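Local coordinates for protein chromatin structure-remodeling complex subunit RSC2 (Saccharomyces cerevisiae, PDB 4BB7) that serves in the RSC complex, which remodels chromatin and positions nucleosomes, and through the BAH domain described here binds histone H3, at residues 31-36 with 99-105; 43-48 with 65-71. All blocks are in the same frame, centred on the assembly; numbering follows the deposited sequence.

Contact 1. Residues 31-36 with 99-105; sequences DWALLR and NLVGKCY
Strands 32-35 and 100-103 run antiparallel (axes 4.6 Å apart, directions at 145°). Ala33 pairs with Lys103 (CA-CA 4.2 Å), side chains diverging, and Leu35 with Leu100 (CA-CA 4.6 Å), both non-hydrogen-bonded. Between them the register slips: Leu34 O takes Val101 N at 2.9 Å and Leu34 N gives to Gly102 O at 2.8 Å, a beta bulge (Val101 phi -117°, psi -1°) whose Gly102 backbone calls for glycine. Cys104 N to Trp32 O (3.1 Å) and Arg36 N to Asn99 O (3.0 Å) flank it. Leu35 and Leu100, both m,t, meet at CD2-CD2 3.6 Å; Leu34, also m,t, bears on Val101 (CB-CG2 3.8 Å) and Cys104 (CD2-CB 3.6 Å). Trp32 (m) sets its indole edge to the face of Tyr105 (t), T-shaped: five-membered and tyrosine ring centroids 5.2 Å apart, planes at 67°; Tyr105 OH is hydrogen-bonded to Arg111 NH1. Lys103 (m,m) brings NZ 3.3 Å from Asp31 OD2. Backbone bonds fix this BAH-domain pair; packing seals it, a salt bridge ties its border.

Contact 2. Residues 43-48 with 65-71; sequences KPIVGQ and CWYYRPE
From Lys43 to Gln48 a loop leads into strand 45-54, antiparallel hairpin partner of strand 60-68 (short axes 4.8 Å apart, directions at 140°). Lys43 points toward 65-71, its NZ forming a salt bridge with Glu71 OE2 at 3.1 Å, while its CG lies over the Arg69 guanidinium. Pro44 O accepts Arg69 NH2 at 2.7 Å, near the guanidinium plane; the arginine is extended (m,t,t). Ile45 (m,t) sets CG2 over the Trp66 five-membered ring, a CH-pi contact 3.8 Å from the centroid. Val46 O takes Tyr67 N at 2.9 Å, and Val46 CG2 lies on the guanidinium face opposite Lys43. Gly47 stands across from Trp66, its CA 3.4 Å from Cys65 O. Gln48 O receives Cys65 N at 3.2 Å; its extended side chain shares a water with Tyr67, 2.7 Å from Gln48 OE1 and 2.6 Å from Tyr67 OH, and its NE2 is hydrogen-bonded to Gly30 O. The hairpin lies within the six-stranded BAH sheet, strand 32-35 flanking 45-54 and strand 87-96 flanking 60-68.

Contacts 1 and 2 belong to one sheet and join directly, because strand 32-35 borders strand 45-54: Ala33 N lies 2.8 Å from Gly47 O and Leu35 O 2.8 Å from Ile45 N, both probable hydrogen bonds. Contact 2 is the more buried and links strands adjacent in sequence; contact 1, partly buried, joins segments 63 residues apart at their closest ends. Trp32 bridges them, its CH2 3.4 Å from Tyr67 OH. Contact 1 has four well-aligned backbone hydrogen bonds around a beta bulge at Val101-Gly102; contact 2 has looser strand bonding. Each has one marginal salt bridge, but contact 2 adds a water and the Arg69 guanidinium between Lys43 CG and Val46 CG2, hydrogen-bonded to Pro44 O.

Contact 1. Residues 31-36 with 99-105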
loop_
_atom_site.group_PDB
_atom_site.type_symbol
_atom_site.label_atom_id
_atom_site.label_comp_id
_atom_site.label_asym_id
_atom_site.label_seq_id
_atom_site.Cartn_x
_atom_site.Cartn_y
_atom_site.Cartn_z
ATOM N N ASP A 31 10.217 16.355 0.947
ATOM C CA ASP A 31 10.765 16.668 2.262
ATOM C C ASP A 31 11.484 15.481 2.888
ATOM O O ASP A 31 11.025 14.342 2.789
ATOM C CB ASP A 31 9.648 17.116 3.204
ATOM C CG ASP A 31 9.807 18.548 3.658
ATOM O OD1 ASP A 31 10.905 19.113 3.469
ATOM O OD2 ASP A 31 8.836 19.104 4.214
ATOM N N TRP A 32 12.608 15.754 3.542
ATOM C CA TRP A 32 13.293 14.739 4.335
ATOM C C TRP A 32 12.754 14.766 5.762
ATOM O O TRP A 32 12.657 15.828 6.375
ATOM C CB TRP A 32 14.801 14.991 4.346
ATOM C CG TRP A 32 15.432 14.975 2.988
ATOM C CD1 TRP A 32 15.719 16.055 2.206
ATOM C CD2 TRP A 32 15.860 13.822 2.253
ATOM N NE1 TRP A 32 16.300 15.649 1.027
ATOM C CE2 TRP A 32 16.398 14.281 1.032
ATOM C CE3 TRP A 32 15.842 12.448 2.507
ATOM C CZ2 TRP A 32 16.910 13.415 0.067
ATOM C CZ3 TRP A 32 16.357 11.588 1.546
ATOM C CH2 TRP A 32 16.882 12.076 0.343
ATOM N N ALA A 33 12.396 13.604 6.296
ATOM C CA ALA A 33 11.860 13.556 7.653
ATOM C C ALA A 33 12.180 12.264 8.396
ATOM O O ALA A 33 12.776 11.336 7.844
ATOM C CB ALA A 33 10.356 13.804 7.644
ATOM N N LEU A 34 11.773 12.227 9.661
ATOM C CA LEU A 34 11.983 11.073 10.518
ATOM C C LEU A 34 10.650 10.381 10.804
ATOM O O LEU A 34 9.657 11.028 11.156
ATOM C CB LEU A 34 12.640 11.508 11.828
ATOM C CG LEU A 34 13.835 12.454 11.697
ATOM C CD1 LEU A 34 14.227 13.031 13.054
ATOM C CD2 LEU A 34 15.014 11.747 11.045
ATOM N N LEU A 35 10.631 9.064 10.649
ATOM C CA LEU A 35 9.421 8.292 10.898
ATOM C C LEU A 35 9.636 7.350 12.071
ATOM O O LEU A 35 10.716 6.778 12.225
ATOM C CB LEU A 35 9.014 7.511 9.645
ATOM C CG LEU A 35 8.473 8.375 8.504
ATOM C CD1 LEU A 35 8.662 7.701 7.155
ATOM C CD2 LEU A 35 7.008 8.726 8.745
ATOM N N ARG A 36 8.609 7.198 12.901
ATOM C CA ARG A 36 8.696 6.320 14.057
ATOM C C ARG A 36 9.091 4.914 13.625
ATOM O O ARG A 36 8.449 4.314 12.768
ATOM C CB ARG A 36 7.370 6.290 14.818
ATOM C CG ARG A 36 7.439 5.542 16.144
ATOM C CD ARG A 36 8.336 6.259 17.143
ATOM N NE ARG A 36 7.693 7.455 17.685
ATOM C CZ ARG A 36 8.267 8.297 18.540
ATOM N NH1 ARG A 36 9.510 8.088 18.958
ATOM N NH2 ARG A 36 7.595 9.354 18.977
ATOM N N ASN A 99 2.932 9.025 12.082
ATOM C CA ASN A 99 4.240 8.418 12.316
ATOM C C ASN A 99 5.386 9.427 12.285
ATOM O O ASN A 99 6.434 9.200 12.888
ATOM C CB ASN A 99 4.519 7.299 11.305
ATOM C CG ASN A 99 3.591 6.113 11.469
ATOM O OD1 ASN A 99 2.967 5.937 12.516
ATOM N ND2 ASN A 99 3.499 5.285 10.430
ATOM N N LEU A 100 5.191 10.532 11.569
ATOM C CA LEU A 100 6.211 11.573 11.478
ATOM C C LEU A 100 6.564 12.096 12.862
ATOM O O LEU A 100 5.690 12.541 13.607
ATOM C CB LEU A 100 5.729 12.731 10.601
ATOM C CG LEU A 100 5.558 12.488 9.103
ATOM C CD1 LEU A 100 4.745 13.607 8.479
ATOM C CD2 LEU A 100 6.915 12.345 8.415
ATOM N N VAL A 101 7.845 12.051 13.204
ATOM C CA VAL A 101 8.280 12.499 14.523
ATOM C C VAL A 101 9.221 13.696 14.443
ATOM O O VAL A 101 9.662 14.210 15.468
ATOM C CB VAL A 101 8.938 11.361 15.328
ATOM C CG1 VAL A 101 7.933 10.250 15.585
ATOM C CG2 VAL A 101 10.158 10.822 14.598
ATOM N N GLY A 102 9.518 14.145 13.228
ATOM C CA GLY A 102 10.358 15.314 13.052
ATOM C C GLY A 102 10.914 15.479 11.654
ATOM O O GLY A 102 10.824 14.578 10.825
ATOM N N LYS A 103 11.482 16.651 11.394
ATOM C CA LYS A 103 12.145 16.927 10.125
ATOM C C LYS A 103 13.608 16.519 10.201
ATOM O O LYS A 103 14.175 16.400 11.290
ATOM C CB LYS A 103 12.072 18.420 9.796
ATOM C CG LYS A 103 10.733 18.898 9.276
ATOM C CD LYS A 103 10.507 18.440 7.849
ATOM C CE LYS A 103 9.285 19.110 7.244
ATOM N NZ LYS A 103 9.456 20.587 7.138
ATOM N N CYS A 104 14.213 16.307 9.039
ATOM C CA CYS A 104 15.655 16.127 8.948
ATOM C C CYS A 104 16.117 16.572 7.572
ATOM O O CYS A 104 15.344 17.148 6.806
ATOM C CB CYS A 104 16.057 14.669 9.204
ATOM S SG CYS A 104 15.895 13.549 7.780
ATOM N N TYR A 105 17.378 16.304 7.259
ATOM C CA TYR A 105 17.904 16.607 5.936
ATOM C C TYR A 105 18.985 15.615 5.520
ATOM O O TYR A 105 19.935 15.372 6.264
ATOM C CB TYR A 105 18.445 18.037 5.883
ATOM C CG TYR A 105 18.660 18.542 4.476
ATOM C CD1 TYR A 105 17.607 19.062 3.740
ATOM C CD2 TYR A 105 19.913 18.492 3.882
ATOM C CE1 TYR A 105 17.793 19.523 2.453
ATOM C CE2 TYR A 105 20.110 18.952 2.594
ATOM C CZ TYR A 105 19.045 19.468 1.885
ATOM O OH TYR A 105 19.232 19.929 0.603
#

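Contact 2. Residues 43-48 with 65-71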
loop_
_atom_site.group_PDB
_atom_site.type_symbol
_atom_site.label_atom_id
_atom_site.label_comp_id
_atom_site.label_asym_id
_atom_site.label_seq_id
_atom_site.Cartn_x
_atom_site.Cartn_y
_atom_site.Cartn_z
ATOM N N LYS A 43 15.566 5.717 17.408
ATOM C CA LYS A 43 16.409 5.763 16.222
ATOM C C LYS A 43 15.528 5.724 14.975
ATOM O O LYS A 43 15.421 4.693 14.305
ATOM C CB LYS A 43 17.416 4.611 16.232
ATOM C CG LYS A 43 18.768 4.980 15.654
ATOM C CD LYS A 43 19.874 4.126 16.247
ATOM C CE LYS A 43 19.698 2.659 15.893
ATOM N NZ LYS A 43 20.850 1.840 16.369
ATOM N N PRO A 44 14.895 6.862 14.662
ATOM C CA PRO A 44 13.862 6.987 13.628
ATOM C C PRO A 44 14.309 6.581 12.224
ATOM O O PRO A 44 15.478 6.716 11.867
ATOM C CB PRO A 44 13.523 8.481 13.656
ATOM C CG PRO A 44 13.940 8.939 15.008
ATOM C CD PRO A 44 15.157 8.144 15.332
ATOM N N ILE A 45 13.359 6.078 11.441
ATOM C CA ILE A 45 13.576 5.815 10.030
ATOM C C ILE A 45 13.822 7.136 9.326
ATOM O O ILE A 45 13.028 8.065 9.458
ATOM C CB ILE A 45 12.328 5.186 9.379
ATOM C CG1 ILE A 45 11.876 3.940 10.144
ATOM C CG2 ILE A 45 12.589 4.866 7.914
ATOM C CD1 ILE A 45 10.564 3.361 9.638
ATOM N N VAL A 46 14.915 7.233 8.582
ATOM C CA VAL A 46 15.119 8.403 7.748
ATOM C C VAL A 46 14.459 8.166 6.396
ATOM O O VAL A 46 14.728 7.163 5.738
ATOM C CB VAL A 46 16.603 8.720 7.556
ATOM C CG1 VAL A 46 16.761 10.004 6.761
ATOM C CG2 VAL A 46 17.292 8.843 8.905
ATOM N N GLY A 47 13.583 9.080 5.996
ATOM C CA GLY A 47 12.867 8.947 4.741
ATOM C C GLY A 47 12.584 10.274 4.064
ATOM O O GLY A 47 12.732 11.337 4.666
ATOM N N GLN A 48 12.188 10.207 2.797
ATOM C CA GLN A 48 11.773 11.392 2.056
ATOM C C GLN A 48 10.351 11.207 1.536
ATOM O O GLN A 48 10.026 10.167 0.967
ATOM C CB GLN A 48 12.726 11.673 0.893
ATOM C CG GLN A 48 12.339 12.898 0.072
ATOM C CD GLN A 48 13.334 13.217 -1.027
ATOM O OE1 GLN A 48 14.008 12.332 -1.550
ATOM N NE2 GLN A 48 13.428 14.492 -1.381
ATOM N N CYS A 65 10.420 7.040 0.803
ATOM C CA CYS A 65 11.509 6.154 0.416
ATOM C C CYS A 65 12.484 6.014 1.580
ATOM O O CYS A 65 13.108 6.990 1.998
ATOM C CB CYS A 65 12.238 6.686 -0.817
ATOM S SG CYS A 65 13.557 5.591 -1.433
ATOM N N TRP A 66 12.610 4.796 2.098
ATOM C CA TRP A 66 13.450 4.543 3.262
ATOM C C TRP A 66 14.934 4.680 2.960
ATOM O O TRP A 66 15.388 4.384 1.856
ATOM C CB TRP A 66 13.170 3.152 3.839
ATOM C CG TRP A 66 11.873 3.052 4.582
ATOM C CD1 TRP A 66 11.007 4.068 4.863
ATOM C CD2 TRP A 66 11.293 1.867 5.139
ATOM N NE1 TRP A 66 9.924 3.590 5.562
ATOM C CE2 TRP A 66 10.076 2.242 5.745
ATOM C CE3 TRP A 66 11.686 0.524 5.185
ATOM C CZ2 TRP A 66 9.248 1.325 6.390
ATOM C CZ3 TRP A 66 10.863 -0.384 5.829
ATOM C CH2 TRP A 66 9.658 0.020 6.422
ATOM N N TYR A 67 15.681 5.140 3.958
ATOM C CA TYR A 67 17.134 5.177 3.900
ATOM C C TYR A 67 17.681 4.508 5.155
ATOM O O TYR A 67 17.390 4.940 6.269
ATOM C CB TYR A 67 17.638 6.619 3.810
ATOM C CG TYR A 67 17.409 7.273 2.467
ATOM C CD1 TYR A 67 16.122 7.475 1.978
ATOM C CD2 TYR A 67 18.478 7.710 1.695
ATOM C CE1 TYR A 67 15.906 8.079 0.753
ATOM C CE2 TYR A 67 18.272 8.320 0.469
ATOM C CZ TYR A 67 16.985 8.499 0.005
ATOM O OH TYR A 67 16.780 9.102 -1.211
ATOM N N TYR A 68 18.461 3.451 4.973
ATOM C CA TYR A 68 18.976 2.681 6.101
ATOM C C TYR A 68 20.166 3.357 6.774
ATOM O O TYR A 68 20.879 4.148 6.156
ATOM C CB TYR A 68 19.380 1.274 5.654
ATOM C CG TYR A 68 18.220 0.359 5.332
ATOM C CD1 TYR A 68 16.912 0.735 5.615
ATOM C CD2 TYR A 68 18.435 -0.887 4.760
ATOM C CE1 TYR A 68 15.848 -0.104 5.327
ATOM C CE2 TYR A 68 17.379 -1.733 4.468
ATOM C CZ TYR A 68 16.088 -1.337 4.751
ATOM O OH TYR A 68 15.035 -2.175 4.461
ATOM N N ARG A 69 20.366 3.045 8.049
ATOM C CA ARG A 69 21.591 3.413 8.737
ATOM C C ARG A 69 22.513 2.203 8.649
ATOM O O ARG A 69 22.047 1.094 8.387
ATOM C CB ARG A 69 21.313 3.758 10.199
ATOM C CG ARG A 69 20.207 4.776 10.416
ATOM C CD ARG A 69 19.983 4.987 11.904
ATOM N NE ARG A 69 18.820 5.821 12.194
ATOM C CZ ARG A 69 18.888 7.093 12.574
ATOM N NH1 ARG A 69 20.065 7.688 12.705
ATOM N NH2 ARG A 69 17.777 7.770 12.823
ATOM N N PRO A 70 23.822 2.409 8.865
ATOM C CA PRO A 70 24.809 1.329 8.731
ATOM C C PRO A 70 24.420 0.060 9.492
ATOM O O PRO A 70 24.447 -1.035 8.925
ATOM C CB PRO A 70 26.073 1.940 9.339
ATOM C CG PRO A 70 25.915 3.413 9.118
ATOM C CD PRO A 70 24.446 3.685 9.263
ATOM N N GLU A 71 24.062 0.209 10.763
ATOM C CA GLU A 71 23.719 -0.940 11.598
ATOM C C GLU A 71 22.559 -1.742 11.020
ATOM O O GLU A 71 22.301 -2.869 11.443
ATOM C CB GLU A 71 23.374 -0.491 13.018
ATOM C CG GLU A 71 22.196 0.471 13.099
ATOM C CD GLU A 71 22.618 1.936 13.099
ATOM O OE1 GLU A 71 23.726 2.248 12.608
ATOM O OE2 GLU A 71 21.839 2.776 13.603
HETATM O O HOH W 1 14.573 9.773 -2.362
#